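Local coordinates for protein arginine decarboxylase (Campylobacter jejuni subsp. jejuni, PDB 3NZP) that probably catalyses the pyridoxal-phosphate-dependent decarboxylation of arginine to agmatine, an early step in polyamine and spermidine biosynthesis, at residues V436-F447 against T473-D484; I570-I578 against I592-L600. All coordinates share one frame; numbering follows the deposited sequence.

Interaction 1: residues V436-F447 against T473-D484; sequences VQERYLVNFSLF and TRSASIWDITCD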
loop_
_atom_site.group_PDB
_atom_site.type_symbol
_atom_site.label_atom_id
_atom_site.label_comp_id
_atom_site.label_asym_id
_atom_site.label_seq_id
_atom_site.Cartn_x
_atom_site.Cartn_y
_atom_site.Cartn_z
ATOM N N VAL B 436 -17.814 4.218 20.853
ATOM C CA VAL B 436 -17.534 5.631 20.616
ATOM C C VAL B 436 -18.829 6.426 20.512
ATOM O O VAL B 436 -19.893 5.866 20.261
ATOM C CB VAL B 436 -16.749 5.847 19.308
ATOM C CG1 VAL B 436 -15.494 5.000 19.300
ATOM C CG2 VAL B 436 -17.632 5.507 18.115
ATOM N N GLN B 437 -18.726 7.736 20.703
ATOM C CA GLN B 437 -19.881 8.620 20.615
ATOM C C GLN B 437 -20.520 8.513 19.235
ATOM O O GLN B 437 -21.701 8.180 19.113
ATOM C CB GLN B 437 -19.457 10.079 20.867
ATOM C CG GLN B 437 -19.247 10.461 22.332
ATOM C CD GLN B 437 -20.544 10.509 23.105
ATOM O OE1 GLN B 437 -21.324 9.546 23.104
ATOM N NE2 GLN B 437 -20.787 11.633 23.777
ATOM N N GLU B 438 -19.727 8.802 18.204
ATOM C CA GLU B 438 -20.187 8.758 16.818
ATOM C C GLU B 438 -19.066 8.422 15.838
ATOM O O GLU B 438 -17.895 8.697 16.093
ATOM C CB GLU B 438 -20.809 10.101 16.424
ATOM C CG GLU B 438 -22.003 10.496 17.261
ATOM C CD GLU B 438 -22.620 11.791 16.806
ATOM O OE1 GLU B 438 -21.880 12.791 16.707
ATOM O OE2 GLU B 438 -23.843 11.810 16.552
ATOM N N ARG B 439 -19.449 7.828 14.713
ATOM C CA ARG B 439 -18.515 7.447 13.661
ATOM C C ARG B 439 -18.760 8.375 12.484
ATOM O O ARG B 439 -19.815 8.302 11.857
ATOM C CB ARG B 439 -18.763 6.005 13.234
ATOM C CG ARG B 439 -18.269 4.981 14.231
ATOM C CD ARG B 439 -19.378 4.194 14.906
ATOM N NE ARG B 439 -19.146 2.753 14.760
ATOM C CZ ARG B 439 -19.565 1.816 15.610
ATOM N NH1 ARG B 439 -20.251 2.152 16.697
ATOM N NH2 ARG B 439 -19.304 0.537 15.361
ATOM N N TYR B 440 -17.794 9.251 12.197
ATOM C CA TYR B 440 -17.915 10.208 11.094
ATOM C C TYR B 440 -17.430 9.619 9.779
ATOM O O TYR B 440 -16.269 9.251 9.643
ATOM C CB TYR B 440 -17.129 11.485 11.386
ATOM C CG TYR B 440 -17.596 12.254 12.606
ATOM C CD1 TYR B 440 -17.508 11.698 13.884
ATOM C CD2 TYR B 440 -18.110 13.547 12.483
ATOM C CE1 TYR B 440 -17.919 12.408 15.010
ATOM C CE2 TYR B 440 -18.523 14.267 13.600
ATOM C CZ TYR B 440 -18.423 13.690 14.859
ATOM O OH TYR B 440 -18.816 14.401 15.971
ATOM N N LEU B 441 -18.338 9.546 8.812
ATOM C CA LEU B 441 -18.042 9.016 7.494
ATOM C C LEU B 441 -17.483 10.145 6.631
ATOM O O LEU B 441 -18.211 11.071 6.273
ATOM C CB LEU B 441 -19.323 8.470 6.879
ATOM C CG LEU B 441 -19.184 7.848 5.493
ATOM C CD1 LEU B 441 -18.446 6.529 5.616
ATOM C CD2 LEU B 441 -20.560 7.643 4.879
ATOM N N VAL B 442 -16.194 10.067 6.302
ATOM C CA VAL B 442 -15.546 11.102 5.495
ATOM C C VAL B 442 -15.423 10.698 4.040
ATOM O O VAL B 442 -15.042 9.575 3.719
ATOM C CB VAL B 442 -14.125 11.429 5.998
ATOM C CG1 VAL B 442 -13.812 12.897 5.749
ATOM C CG2 VAL B 442 -13.990 11.086 7.468
ATOM N N ASN B 443 -15.725 11.646 3.165
ATOM C CA ASN B 443 -15.676 11.419 1.730
ATOM C C ASN B 443 -14.251 11.343 1.199
ATOM O O ASN B 443 -13.760 12.290 0.584
ATOM C CB ASN B 443 -16.419 12.545 1.004
ATOM C CG ASN B 443 -16.694 12.223 -0.451
ATOM O OD1 ASN B 443 -17.171 13.078 -1.199
ATOM N ND2 ASN B 443 -16.401 10.985 -0.859
ATOM N N PHE B 444 -13.578 10.230 1.444
ATOM C CA PHE B 444 -12.225 10.073 0.942
ATOM C C PHE B 444 -11.848 8.618 1.109
ATOM O O PHE B 444 -12.662 7.814 1.555
ATOM C CB PHE B 444 -11.238 10.957 1.705
ATOM C CG PHE B 444 -10.827 10.395 3.022
ATOM C CD1 PHE B 444 -11.775 10.152 4.013
ATOM C CD2 PHE B 444 -9.494 10.088 3.274
ATOM C CE1 PHE B 444 -11.405 9.606 5.245
ATOM C CE2 PHE B 444 -9.107 9.541 4.500
ATOM C CZ PHE B 444 -10.068 9.300 5.490
ATOM N N SER B 445 -10.616 8.278 0.756
ATOM C CA SER B 445 -10.166 6.900 0.871
ATOM C C SER B 445 -8.927 6.813 1.769
ATOM O O SER B 445 -7.932 7.511 1.537
ATOM C CB SER B 445 -9.866 6.343 -0.532
ATOM O OG SER B 445 -9.595 4.948 -0.508
ATOM N N LEU B 446 -9.002 5.967 2.802
ATOM C CA LEU B 446 -7.891 5.760 3.743
ATOM C C LEU B 446 -6.823 4.839 3.148
ATOM O O LEU B 446 -5.893 4.423 3.838
ATOM C CB LEU B 446 -8.397 5.162 5.065
ATOM C CG LEU B 446 -8.918 6.144 6.125
ATOM C CD1 LEU B 446 -9.564 5.386 7.270
ATOM C CD2 LEU B 446 -7.770 6.997 6.643
ATOM N N PHE B 447 -6.980 4.513 1.870
ATOM C CA PHE B 447 -6.031 3.672 1.165
ATOM C C PHE B 447 -5.439 4.480 0.036
ATOM O O PHE B 447 -4.324 4.228 -0.403
ATOM C CB PHE B 447 -6.718 2.432 0.599
ATOM C CG PHE B 447 -7.035 1.395 1.634
ATOM C CD1 PHE B 447 -7.985 1.646 2.621
ATOM C CD2 PHE B 447 -6.353 0.179 1.652
ATOM C CE1 PHE B 447 -8.249 0.705 3.610
ATOM C CE2 PHE B 447 -6.609 -0.769 2.639
ATOM C CZ PHE B 447 -7.557 -0.504 3.622
ATOM N N THR B 473 -17.541 17.650 21.570
ATOM C CA THR B 473 -18.120 16.787 22.586
ATOM C C THR B 473 -18.584 15.450 22.041
ATOM O O THR B 473 -19.704 15.017 22.315
ATOM C CB THR B 473 -19.316 17.478 23.216
ATOM O OG1 THR B 473 -20.186 17.945 22.172
ATOM C CG2 THR B 473 -18.857 18.655 24.059
ATOM N N ARG B 474 -17.722 14.787 21.282
ATOM C CA ARG B 474 -18.079 13.505 20.695
ATOM C C ARG B 474 -16.866 12.629 20.451
ATOM O O ARG B 474 -16.088 12.892 19.533
ATOM C CB ARG B 474 -18.800 13.743 19.366
ATOM C CG ARG B 474 -20.235 14.220 19.487
ATOM C CD ARG B 474 -21.132 13.087 19.934
ATOM N NE ARG B 474 -22.546 13.432 19.847
ATOM C CZ ARG B 474 -23.540 12.571 20.052
ATOM N NH1 ARG B 474 -24.803 12.972 19.951
ATOM N NH2 ARG B 474 -23.269 11.309 20.357
ATOM N N SER B 475 -16.694 11.592 21.263
ATOM C CA SER B 475 -15.563 10.691 21.066
ATOM C C SER B 475 -15.777 10.046 19.701
ATOM O O SER B 475 -16.575 9.124 19.553
ATOM C CB SER B 475 -15.518 9.621 22.163
ATOM O OG SER B 475 -16.673 8.808 22.143
ATOM N N ALA B 476 -15.052 10.532 18.703
ATOM C CA ALA B 476 -15.206 10.042 17.342
ATOM C C ALA B 476 -14.198 9.011 16.838
ATOM O O ALA B 476 -13.126 8.816 17.409
ATOM C CB ALA B 476 -15.223 11.234 16.392
ATOM N N SER B 477 -14.570 8.348 15.750
ATOM C CA SER B 477 -13.715 7.366 15.098
ATOM C C SER B 477 -14.105 7.449 13.634
ATOM O O SER B 477 -14.967 6.709 13.167
ATOM C CB SER B 477 -13.971 5.968 15.657
ATOM O OG SER B 477 -15.345 5.653 15.613
ATOM N N ILE B 478 -13.474 8.377 12.924
ATOM C CA ILE B 478 -13.757 8.611 11.508
ATOM C C ILE B 478 -13.369 7.484 10.561
ATOM O O ILE B 478 -12.274 6.942 10.647
ATOM C CB ILE B 478 -13.049 9.888 11.005
ATOM C CG1 ILE B 478 -11.540 9.747 11.139
ATOM C CG2 ILE B 478 -13.470 11.091 11.837
ATOM C CD1 ILE B 478 -10.806 11.022 10.790
ATOM N N TRP B 479 -14.279 7.131 9.658
ATOM C CA TRP B 479 -14.006 6.087 8.684
ATOM C C TRP B 479 -14.378 6.541 7.269
ATOM O O TRP B 479 -15.275 7.367 7.084
ATOM C CB TRP B 479 -14.734 4.792 9.054
ATOM C CG TRP B 479 -16.206 4.904 9.237
ATOM C CD1 TRP B 479 -17.083 5.623 8.468
ATOM C CD2 TRP B 479 -17.005 4.173 10.178
ATOM N NE1 TRP B 479 -18.375 5.378 8.865
ATOM C CE2 TRP B 479 -18.360 4.493 9.912
ATOM C CE3 TRP B 479 -16.708 3.280 11.216
ATOM C CZ2 TRP B 479 -19.419 3.943 10.644
ATOM C CZ3 TRP B 479 -17.762 2.731 11.944
ATOM C CH2 TRP B 479 -19.102 3.069 11.653
ATOM N N ASP B 480 -13.667 6.019 6.273
ATOM C CA ASP B 480 -13.918 6.396 4.890
ATOM C C ASP B 480 -15.019 5.564 4.232
ATOM O O ASP B 480 -15.493 4.578 4.797
ATOM C CB ASP B 480 -12.633 6.282 4.066
ATOM C CG ASP B 480 -12.265 4.844 3.748
ATOM O OD1 ASP B 480 -11.231 4.627 3.069
ATOM O OD2 ASP B 480 -13.009 3.927 4.169
ATOM N N ILE B 481 -15.417 5.971 3.032
ATOM C CA ILE B 481 -16.462 5.284 2.291
ATOM C C ILE B 481 -15.903 4.074 1.561
ATOM O O ILE B 481 -15.608 4.136 0.375
ATOM C CB ILE B 481 -17.114 6.231 1.281
ATOM C CG1 ILE B 481 -16.020 6.922 0.455
ATOM C CG2 ILE B 481 -17.975 7.252 2.015
ATOM C CD1 ILE B 481 -16.515 7.684 -0.773
ATOM N N THR B 482 -15.747 2.971 2.279
ATOM C CA THR B 482 -15.224 1.746 1.692
ATOM C C THR B 482 -15.829 0.532 2.389
ATOM O O THR B 482 -16.087 0.560 3.595
ATOM C CB THR B 482 -13.686 1.677 1.817
ATOM O OG1 THR B 482 -13.098 2.767 1.097
ATOM C CG2 THR B 482 -13.158 0.373 1.242
ATOM N N CYS B 483 -16.066 -0.528 1.621
ATOM C CA CYS B 483 -16.631 -1.759 2.169
ATOM C C CYS B 483 -15.702 -2.277 3.261
ATOM O O CYS B 483 -16.103 -2.442 4.424
ATOM C CB CYS B 483 -16.758 -2.816 1.071
ATOM S SG CYS B 483 -17.626 -2.245 -0.379
ATOM N N ASP B 484 -14.455 -2.520 2.858
ATOM C CA ASP B 484 -13.409 -3.017 3.740
ATOM C C ASP B 484 -13.404 -2.288 5.070
ATOM O O ASP B 484 -13.167 -1.082 5.134
ATOM C CB ASP B 484 -12.032 -2.878 3.075
ATOM C CG ASP B 484 -10.884 -3.218 4.019
ATOM O OD1 ASP B 484 -10.899 -4.313 4.620
ATOM O OD2 ASP B 484 -9.959 -2.389 4.154
#
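The side chain of R439 lies over one face of the W479 indole. Its CB sits 3.4 Å from the centroid of the six-membered ring and 15° off the ring normal, a CH-pi contact. The bent chain keeps CB, CG and NE against that ring, and the guanidinium is steeply inclined to it. L441 reaches the same indole at its edge, through CD1. With CG of L441 turned anti to the backbone N, CD1 meets both this edge and I481 CG2, the latter at 3.7 Å. F204 of the second subunit meets W479 edge-to-face. Away from the indole, E438 and R474 form a salt bridge. The carboxylate stacks over one guanidinium face, planes 11° apart, with E438 OE1 3.3 Å from R474 NE, so charge rather than an N-H bond holds the pair. R474 also pairs with D501. Y440 lays its ring beside A476 and I478, and its hydroxyl bonds to the carbonyl of H500.

Two backbone bonds set the parallel pairing: W479 N to Y440 O, 2.9 Å, and V442 N to W479 O, 3.0 Å. Farther on, L446 N donates to D480 OD1 at 2.6 Å, almost straight at 177°, on the anti side of the carboxylate.

The mixed sheet is separate from the eight-stranded barrel, consistent with the beta-domain of this decarboxylase class. Strand 438-442 runs between strand 479-480 and antiparallel strand 330-341. V442 and I478 both pack on L511 of strand 510-513.

Interaction 2: residues I570-I578 against I592-L600; sequences IMDILNERI and ILGELYLFL
Two antiparallel helices of a C-terminal helical region pack here, 567-579 and 586-600. The axes of the segments 570-578 and 592-600 approach to 10.8 Å, with 154° between their directions. CD1 of I578 reaches the side chains of the second helix, where it meets L596 CD2 at 3.4 Å and I592 CG2 at 3.5 Å. CG1 of I578 is anti to the carbonyl carbon (chi1 -59°), and the chain then runs on extended, which carries CD1 across to them. I578 and L596 lie alongside, pointing opposite ways. One turn back, L574 rests its CB against L596 CD2 at 4.0 Å. M571 CG touches L600 CD2, also at 4.0 Å.

A polar pair flanks this apolar row. The hydroxyl of Y597 donates to N575 OD1 at 3.0 Å, somewhat tilted from the carbonyl plane of the amide. The amide and phenol planes are nearly perpendicular, 85° apart. L593 packs beside the N575 amide. M571, modelled as selenomethionine, brings its selenium obliquely to the Y597 ring, a Met-aromatic contact at 5.2 Å from the centroid. L557 of helix 556-562 touches M571 and L600, while M149 of the second subunit packs on I578.

Leucine and isoleucine branches thus make most of the interface. The one side-chain hydrogen bond between the segments ties the partly exposed N575 and Y597 together and probably adds direction to an otherwise apolar contact.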
loop_
_atom_site.group_PDB
_atom_site.type_symbol
_atom_site.label_atom_id
_atom_site.label_comp_id
_atom_site.label_asym_id
_atom_site.label_seq_id
_atom_site.Cartn_x
_atom_site.Cartn_y
_atom_site.Cartn_z
ATOM N N ILE B 570 -17.235 -0.339 -23.919
ATOM C CA ILE B 570 -18.077 -0.250 -22.743
ATOM C C ILE B 570 -19.307 0.607 -22.999
ATOM O O ILE B 570 -20.411 0.266 -22.571
ATOM C CB ILE B 570 -17.295 0.354 -21.564
ATOM C CG1 ILE B 570 -16.248 -0.643 -21.093
ATOM C CG2 ILE B 570 -18.219 0.754 -20.434
ATOM C CD1 ILE B 570 -15.435 -0.142 -19.949
HETATM N N MSE B 571 -19.142 1.727 -23.693
HETATM C CA MSE B 571 -20.303 2.565 -23.944
HETATM C C MSE B 571 -21.215 1.914 -24.961
HETATM O O MSE B 571 -22.436 1.965 -24.832
HETATM C CB MSE B 571 -19.901 3.949 -24.414
HETATM C CG MSE B 571 -19.375 4.806 -23.311
HETATM SE SE MSE B 571 -18.887 6.501 -24.013
HETATM C CE MSE B 571 -17.300 5.984 -25.064
ATOM N N ASP B 572 -20.641 1.296 -25.979
ATOM C CA ASP B 572 -21.474 0.643 -26.967
ATOM C C ASP B 572 -22.336 -0.377 -26.270
ATOM O O ASP B 572 -23.565 -0.317 -26.342
ATOM C CB ASP B 572 -20.626 -0.034 -28.035
ATOM C CG ASP B 572 -20.019 0.963 -29.009
ATOM O OD1 ASP B 572 -19.102 0.557 -29.766
ATOM O OD2 ASP B 572 -20.459 2.145 -29.023
ATOM N N ILE B 573 -21.708 -1.308 -25.567
ATOM C CA ILE B 573 -22.482 -2.326 -24.869
ATOM C C ILE B 573 -23.513 -1.705 -23.913
ATOM O O ILE B 573 -24.683 -2.103 -23.915
ATOM C CB ILE B 573 -21.541 -3.320 -24.132
ATOM C CG1 ILE B 573 -22.316 -4.112 -23.076
ATOM C CG2 ILE B 573 -20.384 -2.586 -23.527
ATOM C CD1 ILE B 573 -23.423 -4.996 -23.634
ATOM N N LEU B 574 -23.103 -0.724 -23.110
ATOM C CA LEU B 574 -24.044 -0.080 -22.186
ATOM C C LEU B 574 -25.216 0.527 -22.934
ATOM O O LEU B 574 -26.378 0.395 -22.545
ATOM C CB LEU B 574 -23.352 1.019 -21.392
ATOM C CG LEU B 574 -22.574 0.503 -20.199
ATOM C CD1 LEU B 574 -21.977 1.691 -19.486
ATOM C CD2 LEU B 574 -23.491 -0.300 -19.274
ATOM N N ASN B 575 -24.894 1.209 -24.020
ATOM C CA ASN B 575 -25.900 1.847 -24.826
ATOM C C ASN B 575 -26.873 0.822 -25.373
ATOM O O ASN B 575 -28.087 1.025 -25.360
ATOM C CB ASN B 575 -25.244 2.573 -25.975
ATOM C CG ASN B 575 -25.980 3.813 -26.327
ATOM O OD1 ASN B 575 -25.660 4.892 -25.826
ATOM N ND2 ASN B 575 -27.011 3.676 -27.167
ATOM N N GLU B 576 -26.309 -0.276 -25.861
ATOM C CA GLU B 576 -27.074 -1.367 -26.431
ATOM C C GLU B 576 -28.015 -2.024 -25.408
ATOM O O GLU B 576 -29.208 -2.196 -25.671
ATOM C CB GLU B 576 -26.092 -2.381 -27.038
ATOM C CG GLU B 576 -26.682 -3.704 -27.455
ATOM C CD GLU B 576 -26.682 -4.712 -26.320
ATOM O OE1 GLU B 576 -25.578 -5.093 -25.860
ATOM O OE2 GLU B 576 -27.785 -5.118 -25.884
ATOM N N ARG B 577 -27.494 -2.363 -24.232
ATOM C CA ARG B 577 -28.323 -2.994 -23.215
ATOM C C ARG B 577 -29.545 -2.175 -22.847
ATOM O O ARG B 577 -30.616 -2.727 -22.573
ATOM C CB ARG B 577 -27.508 -3.297 -21.963
ATOM C CG ARG B 577 -26.535 -4.416 -22.202
ATOM C CD ARG B 577 -25.888 -4.914 -20.935
ATOM N NE ARG B 577 -25.242 -6.193 -21.199
ATOM C CZ ARG B 577 -24.354 -6.768 -20.403
ATOM N NH1 ARG B 577 -23.992 -6.174 -19.276
ATOM N NH2 ARG B 577 -23.830 -7.940 -20.738
ATOM N N ILE B 578 -29.394 -0.859 -22.837
ATOM C CA ILE B 578 -30.523 -0.013 -22.512
ATOM C C ILE B 578 -31.519 -0.052 -23.661
ATOM O O ILE B 578 -32.732 -0.141 -23.452
ATOM C CB ILE B 578 -30.078 1.430 -22.288
ATOM C CG1 ILE B 578 -29.073 1.470 -21.143
ATOM C CG2 ILE B 578 -31.274 2.309 -21.971
ATOM C CD1 ILE B 578 -28.663 2.876 -20.748
ATOM N N ILE B 592 -32.789 7.428 -19.589
ATOM C CA ILE B 592 -31.739 6.612 -18.972
ATOM C C ILE B 592 -30.389 6.998 -19.564
ATOM O O ILE B 592 -29.425 7.241 -18.836
ATOM C CB ILE B 592 -31.967 5.093 -19.232
ATOM C CG1 ILE B 592 -33.366 4.684 -18.772
ATOM C CG2 ILE B 592 -30.943 4.259 -18.462
ATOM C CD1 ILE B 592 -33.601 4.907 -17.301
ATOM N N LEU B 593 -30.324 7.052 -20.890
ATOM C CA LEU B 593 -29.088 7.419 -21.572
ATOM C C LEU B 593 -28.503 8.710 -21.033
ATOM O O LEU B 593 -27.312 8.788 -20.723
ATOM C CB LEU B 593 -29.329 7.581 -23.070
ATOM C CG LEU B 593 -28.976 6.350 -23.901
ATOM C CD1 LEU B 593 -29.544 6.508 -25.304
ATOM C CD2 LEU B 593 -27.452 6.177 -23.928
ATOM N N GLY B 594 -29.349 9.727 -20.927
ATOM C CA GLY B 594 -28.899 11.017 -20.436
ATOM C C GLY B 594 -28.201 10.927 -19.094
ATOM O O GLY B 594 -27.163 11.548 -18.883
ATOM N N GLU B 595 -28.784 10.153 -18.182
ATOM C CA GLU B 595 -28.228 9.974 -16.850
ATOM C C GLU B 595 -26.947 9.175 -16.944
ATOM O O GLU B 595 -25.895 9.595 -16.467
ATOM C CB GLU B 595 -29.218 9.237 -15.970
ATOM C CG GLU B 595 -30.562 9.907 -15.902
ATOM C CD GLU B 595 -31.564 9.103 -15.100
ATOM O OE1 GLU B 595 -31.836 7.949 -15.484
ATOM O OE2 GLU B 595 -32.082 9.626 -14.082
ATOM N N LEU B 596 -27.030 8.017 -17.573
ATOM C CA LEU B 596 -25.861 7.171 -17.713
ATOM C C LEU B 596 -24.630 7.957 -18.182
ATOM O O LEU B 596 -23.528 7.777 -17.657
ATOM C CB LEU B 596 -26.152 6.041 -18.699
ATOM C CG LEU B 596 -25.103 4.948 -18.759
ATOM C CD1 LEU B 596 -24.933 4.316 -17.384
ATOM C CD2 LEU B 596 -25.532 3.917 -19.770
ATOM N N TYR B 597 -24.812 8.838 -19.162
ATOM C CA TYR B 597 -23.699 9.612 -19.695
ATOM C C TYR B 597 -23.195 10.652 -18.718
ATOM O O TYR B 597 -22.025 11.026 -18.732
ATOM C CB TYR B 597 -24.094 10.248 -21.035
ATOM C CG TYR B 597 -23.899 9.314 -22.213
ATOM C CD1 TYR B 597 -24.464 8.023 -22.206
ATOM C CD2 TYR B 597 -23.120 9.691 -23.314
ATOM C CE1 TYR B 597 -24.254 7.119 -23.268
ATOM C CE2 TYR B 597 -22.899 8.801 -24.387
ATOM C CZ TYR B 597 -23.468 7.523 -24.353
ATOM O OH TYR B 597 -23.251 6.643 -25.406
ATOM N N LEU B 598 -24.077 11.107 -17.848
ATOM C CA LEU B 598 -23.709 12.092 -16.855
ATOM C C LEU B 598 -22.846 11.441 -15.782
ATOM O O LEU B 598 -21.860 12.028 -15.319
ATOM C CB LEU B 598 -24.965 12.667 -16.220
ATOM C CG LEU B 598 -24.669 13.459 -14.956
ATOM C CD1 LEU B 598 -23.937 14.725 -15.356
ATOM C CD2 LEU B 598 -25.945 13.790 -14.212
ATOM N N PHE B 599 -23.220 10.224 -15.388
ATOM C CA PHE B 599 -22.481 9.490 -14.352
ATOM C C PHE B 599 -21.127 8.994 -14.821
ATOM O O PHE B 599 -20.205 8.846 -14.023
ATOM C CB PHE B 599 -23.294 8.292 -13.850
ATOM C CG PHE B 599 -24.663 8.656 -13.358
ATOM C CD1 PHE B 599 -24.866 9.823 -12.614
ATOM C CD2 PHE B 599 -25.759 7.844 -13.640
ATOM C CE1 PHE B 599 -26.142 10.182 -12.168
ATOM C CE2 PHE B 599 -27.040 8.195 -13.199
ATOM C CZ PHE B 599 -27.230 9.363 -12.460
ATOM N N LEU B 600 -21.024 8.728 -16.116
ATOM C CA LEU B 600 -19.790 8.244 -16.700
ATOM C C LEU B 600 -18.721 9.325 -16.730
ATOM O O LEU B 600 -17.533 9.052 -16.520
ATOM C CB LEU B 600 -20.051 7.726 -18.118
ATOM C CG LEU B 600 -20.194 6.213 -18.290
ATOM C CD1 LEU B 600 -21.163 5.657 -17.278
ATOM C CD2 LEU B 600 -20.653 5.909 -19.698
#

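Interaction 1 is a largely buried beta pairing, its centre about 17 Å from the centre of the chain. Interaction 2 is a partly buried helix pair, its centre about 37 Å out. They share no helix or strand; their centres are about 33 Å apart and their nearest atoms about 14 Å. Backbone bonds, a carboxylate-to-backbone bond, a salt bridge and packing on one indole face hold the first, whereas branched aliphatic packing with a single side-chain hydrogen bond holds the second. Both reach the second subunit. Only interaction 1 comes near a cofactor: C483, the predicted proton donor, touches pyridoxal phosphate near the end of segment 473-484.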